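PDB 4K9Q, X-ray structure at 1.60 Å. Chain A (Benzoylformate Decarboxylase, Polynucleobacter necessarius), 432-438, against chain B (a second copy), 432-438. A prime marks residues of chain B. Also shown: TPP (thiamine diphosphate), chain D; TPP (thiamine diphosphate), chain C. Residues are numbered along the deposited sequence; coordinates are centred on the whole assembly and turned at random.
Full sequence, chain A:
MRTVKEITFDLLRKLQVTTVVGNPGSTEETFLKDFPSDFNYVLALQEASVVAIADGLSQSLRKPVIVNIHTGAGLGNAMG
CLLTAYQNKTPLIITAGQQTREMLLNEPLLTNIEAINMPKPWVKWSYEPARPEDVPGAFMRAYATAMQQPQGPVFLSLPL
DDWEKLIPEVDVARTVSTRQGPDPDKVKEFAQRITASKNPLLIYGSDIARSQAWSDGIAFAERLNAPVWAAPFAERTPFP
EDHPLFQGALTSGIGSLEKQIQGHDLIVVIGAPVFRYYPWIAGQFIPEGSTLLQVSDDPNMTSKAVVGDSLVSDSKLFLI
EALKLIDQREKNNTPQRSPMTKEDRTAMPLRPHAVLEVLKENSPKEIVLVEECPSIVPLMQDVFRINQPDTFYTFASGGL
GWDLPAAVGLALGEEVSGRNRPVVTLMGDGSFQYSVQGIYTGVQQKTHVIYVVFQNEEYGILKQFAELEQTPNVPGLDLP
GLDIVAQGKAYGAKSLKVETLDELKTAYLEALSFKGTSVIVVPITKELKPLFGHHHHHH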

# COMPACT_ATOMS: atom_id res chain seq x y z
N PHE A 432 23.28 -7.00 22.36
CA PHE A 432 22.62 -7.76 23.43
C PHE A 432 21.35 -7.08 23.94
O PHE A 432 20.40 -7.75 24.33
CB PHE A 432 23.62 -7.93 24.58
CG PHE A 432 23.27 -9.01 25.58
CD1 PHE A 432 23.47 -10.35 25.27
CD2 PHE A 432 22.82 -8.67 26.84
CE1 PHE A 432 23.18 -11.34 26.21
CE2 PHE A 432 22.54 -9.66 27.79
CZ PHE A 432 22.72 -10.98 27.46
N GLN A 433 21.33 -5.75 23.93
CA GLN A 433 20.22 -4.98 24.50
C GLN A 433 18.92 -5.02 23.71
O GLN A 433 17.84 -4.88 24.29
CB GLN A 433 20.61 -3.51 24.68
CG GLN A 433 21.94 -3.29 25.38
CD GLN A 433 21.97 -3.94 26.74
OE1 GLN A 433 21.01 -3.83 27.51
NE2 GLN A 433 23.05 -4.67 27.04
N TYR A 434 19.00 -5.17 22.40
CA TYR A 434 17.79 -4.96 21.58
C TYR A 434 16.67 -5.92 21.93
O TYR A 434 15.51 -5.52 22.04
CB TYR A 434 18.10 -5.02 20.08
CG TYR A 434 18.91 -3.83 19.60
CD1 TYR A 434 20.29 -3.79 19.77
CD2 TYR A 434 18.29 -2.75 18.98
CE1 TYR A 434 21.02 -2.70 19.34
CE2 TYR A 434 19.02 -1.65 18.54
CZ TYR A 434 20.39 -1.64 18.73
OH TYR A 434 21.15 -0.57 18.32
N SER A 435 17.02 -7.19 22.13
CA SER A 435 16.03 -8.22 22.42
C SER A 435 16.46 -9.02 23.65
O SER A 435 16.31 -10.24 23.69
CB SER A 435 15.85 -9.15 21.22
OG SER A 435 15.33 -8.44 20.12
N VAL A 436 16.98 -8.31 24.64
CA VAL A 436 17.49 -8.91 25.86
C VAL A 436 16.45 -9.83 26.52
O VAL A 436 16.80 -10.83 27.16
CB VAL A 436 18.00 -7.81 26.83
CG1 VAL A 436 16.85 -6.97 27.37
CG2 VAL A 436 18.82 -8.40 27.94
N GLN A 437 15.16 -9.52 26.33
CA GLN A 437 14.10 -10.29 26.97
C GLN A 437 14.08 -11.76 26.52
O GLN A 437 13.53 -12.62 27.22
CB GLN A 437 12.72 -9.67 26.71
CG GLN A 437 12.63 -8.20 27.09
CD GLN A 437 12.85 -7.29 25.90
OE1 GLN A 437 13.63 -7.62 25.01
NE2 GLN A 437 12.16 -6.15 25.87
N GLY A 438 14.67 -12.03 25.36
CA GLY A 438 14.73 -13.39 24.83
C GLY A 438 15.36 -14.38 25.80
O GLY A 438 15.04 -15.56 25.78
N PHE B 432 6.27 -4.04 32.17
CA PHE B 432 7.63 -3.55 32.41
C PHE B 432 8.65 -4.13 31.42
O PHE B 432 9.61 -3.46 31.05
CB PHE B 432 8.03 -3.90 33.84
CG PHE B 432 9.22 -3.13 34.38
CD1 PHE B 432 9.08 -1.81 34.80
CD2 PHE B 432 10.44 -3.76 34.55
CE1 PHE B 432 10.16 -1.12 35.33
CE2 PHE B 432 11.52 -3.08 35.09
CZ PHE B 432 11.38 -1.76 35.47
N GLN B 433 8.43 -5.38 31.00
CA GLN B 433 9.39 -6.09 30.15
C GLN B 433 9.48 -5.60 28.71
O GLN B 433 10.53 -5.72 28.08
CB GLN B 433 9.07 -7.58 30.10
CG GLN B 433 8.86 -8.22 31.47
CD GLN B 433 10.06 -8.03 32.37
OE1 GLN B 433 11.20 -8.21 31.94
NE2 GLN B 433 9.81 -7.62 33.61
N TYR B 434 8.40 -5.07 28.16
CA TYR B 434 8.38 -4.82 26.71
C TYR B 434 9.45 -3.84 26.27
O TYR B 434 10.12 -4.06 25.26
CB TYR B 434 6.99 -4.36 26.23
CG TYR B 434 5.96 -5.47 26.29
CD1 TYR B 434 5.31 -5.78 27.48
CD2 TYR B 434 5.62 -6.19 25.14
CE1 TYR B 434 4.38 -6.79 27.53
CE2 TYR B 434 4.68 -7.20 25.19
CZ TYR B 434 4.06 -7.50 26.39
OH TYR B 434 3.13 -8.50 26.48
N SER B 435 9.62 -2.77 27.04
CA SER B 435 10.58 -1.72 26.69
C SER B 435 11.47 -1.41 27.89
O SER B 435 11.78 -0.26 28.16
CB SER B 435 9.86 -0.46 26.23
OG SER B 435 9.14 -0.71 25.04
N VAL B 436 11.86 -2.47 28.59
CA VAL B 436 12.66 -2.36 29.80
C VAL B 436 13.94 -1.53 29.56
O VAL B 436 14.42 -0.84 30.47
CB VAL B 436 12.99 -3.78 30.36
CG1 VAL B 436 13.94 -4.54 29.45
CG2 VAL B 436 13.53 -3.69 31.76
N GLN B 437 14.45 -1.55 28.33
CA GLN B 437 15.70 -0.84 28.02
C GLN B 437 15.58 0.67 28.23
O GLN B 437 16.60 1.36 28.39
CB GLN B 437 16.16 -1.12 26.58
CG GLN B 437 16.27 -2.61 26.25
CD GLN B 437 15.03 -3.13 25.56
OE1 GLN B 437 13.93 -2.68 25.85
NE2 GLN B 437 15.20 -4.08 24.64
N GLY B 438 14.35 1.18 28.21
CA GLY B 438 14.11 2.61 28.40
C GLY B 438 14.71 3.13 29.70
O GLY B 438 15.07 4.31 29.79
N1' TPP D . 19.37 -0.73 15.27
C2' TPP D . 19.04 -1.95 14.69
CM2 TPP D . 17.74 -2.61 15.00
N3' TPP D . 19.91 -2.57 13.81
C4' TPP D . 21.11 -1.98 13.50
N4' TPP D . 21.93 -2.57 12.64
C5' TPP D . 21.46 -0.77 14.10
C6' TPP D . 20.58 -0.13 14.98
C7' TPP D . 22.78 -0.12 13.77
N3 TPP D . 23.98 -0.75 14.29
C2 TPP D . 24.83 -1.56 13.55
S1 TPP D . 26.11 -2.10 14.37
C5 TPP D . 25.63 -1.31 15.70
C4 TPP D . 24.45 -0.59 15.55
CM4 TPP D . 23.78 0.23 16.62
C6 TPP D . 26.53 -1.43 16.90
C7 TPP D . 26.70 -2.84 17.45
O7 TPP D . 27.35 -2.67 18.69
PA TPP D . 27.80 -3.93 19.58
O1A TPP D . 26.71 -4.96 19.56
O2A TPP D . 28.11 -3.49 20.97
O3A TPP D . 29.03 -4.57 18.76
PB TPP D . 30.52 -3.99 18.57
O1B TPP D . 30.53 -3.27 17.26
O2B TPP D . 31.43 -5.20 18.54
O3B TPP D . 30.87 -3.04 19.67
N1' TPP C . 1.67 -7.13 23.56
C2' TPP C . 1.58 -5.76 23.38
CM2 TPP C . 2.68 -5.02 22.67
N3' TPP C . 0.48 -5.05 23.83
C4' TPP C . -0.54 -5.71 24.47
N4' TPP C . -1.60 -5.03 24.89
C5' TPP C . -0.44 -7.09 24.69
C6' TPP C . 0.66 -7.81 24.22
C7' TPP C . -1.56 -7.81 25.39
N3 TPP C . -1.71 -7.57 26.82
C2 TPP C . -2.65 -6.73 27.39
S1 TPP C . -2.61 -6.68 29.00
C5 TPP C . -1.39 -7.75 29.04
C4 TPP C . -0.97 -8.19 27.79
CM4 TPP C . 0.14 -9.17 27.53
C6 TPP C . -0.90 -8.15 30.40
C7 TPP C . -0.32 -7.02 31.24
O7 TPP C . 0.30 -7.66 32.33
PA TPP C . 0.97 -6.83 33.53
O1A TPP C . 1.74 -5.68 32.94
O2A TPP C . 1.86 -7.72 34.34
O3A TPP C . -0.27 -6.18 34.31
PB TPP C . -1.36 -6.91 35.25
O1B TPP C . -2.54 -7.19 34.38
O2B TPP C . -1.69 -5.92 36.34
O3B TPP C . -0.82 -8.19 35.79
O HOH W 1 12.62 -4.72 23.30

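What holds the two stretches together most firmly? A reciprocal pair of hydrogen bonds does. The amide NE2 of Gln437′ donates to the backbone O of Gln433 at 2.8 Å, nearly straight at 171°, and the two-fold axis repeats the bond from Gln437 NE2 to Gln433′ O, also 2.8 Å. A carboxamide nitrogen has two hydrogens to give, and a backbone carbonyl oxygen is a good acceptor. Tyr434 O lies just 3.0 Å from Gln437′ NE2, but the angle is too poor for a hydrogen bond.

Where does the amide's other hydrogen go? Water 1 accepts from Gln437 NE2 and from Gln437′ NE2, each at 3.0 Å, so one water joins the two side chains, whose NE2 atoms stand 3.9 Å apart.

How does the backbone put Gln437 within reach? Type I turns from Ser435 to Gly438 and from Ser435′ to Gly438′, each closed by a 2.9 Å bond from the glycine N to the serine O, carry glutamines whose CA-to-CB bonds point toward the partner. Gln433 and Gln437′ CA atoms remain 7.1 Å apart, a gap the long side chain spans.

What apolar packing remains? Val436 CG1 meets Val436′ CG1 at 4.3 Å, a modest van der Waals contact between symmetry mates.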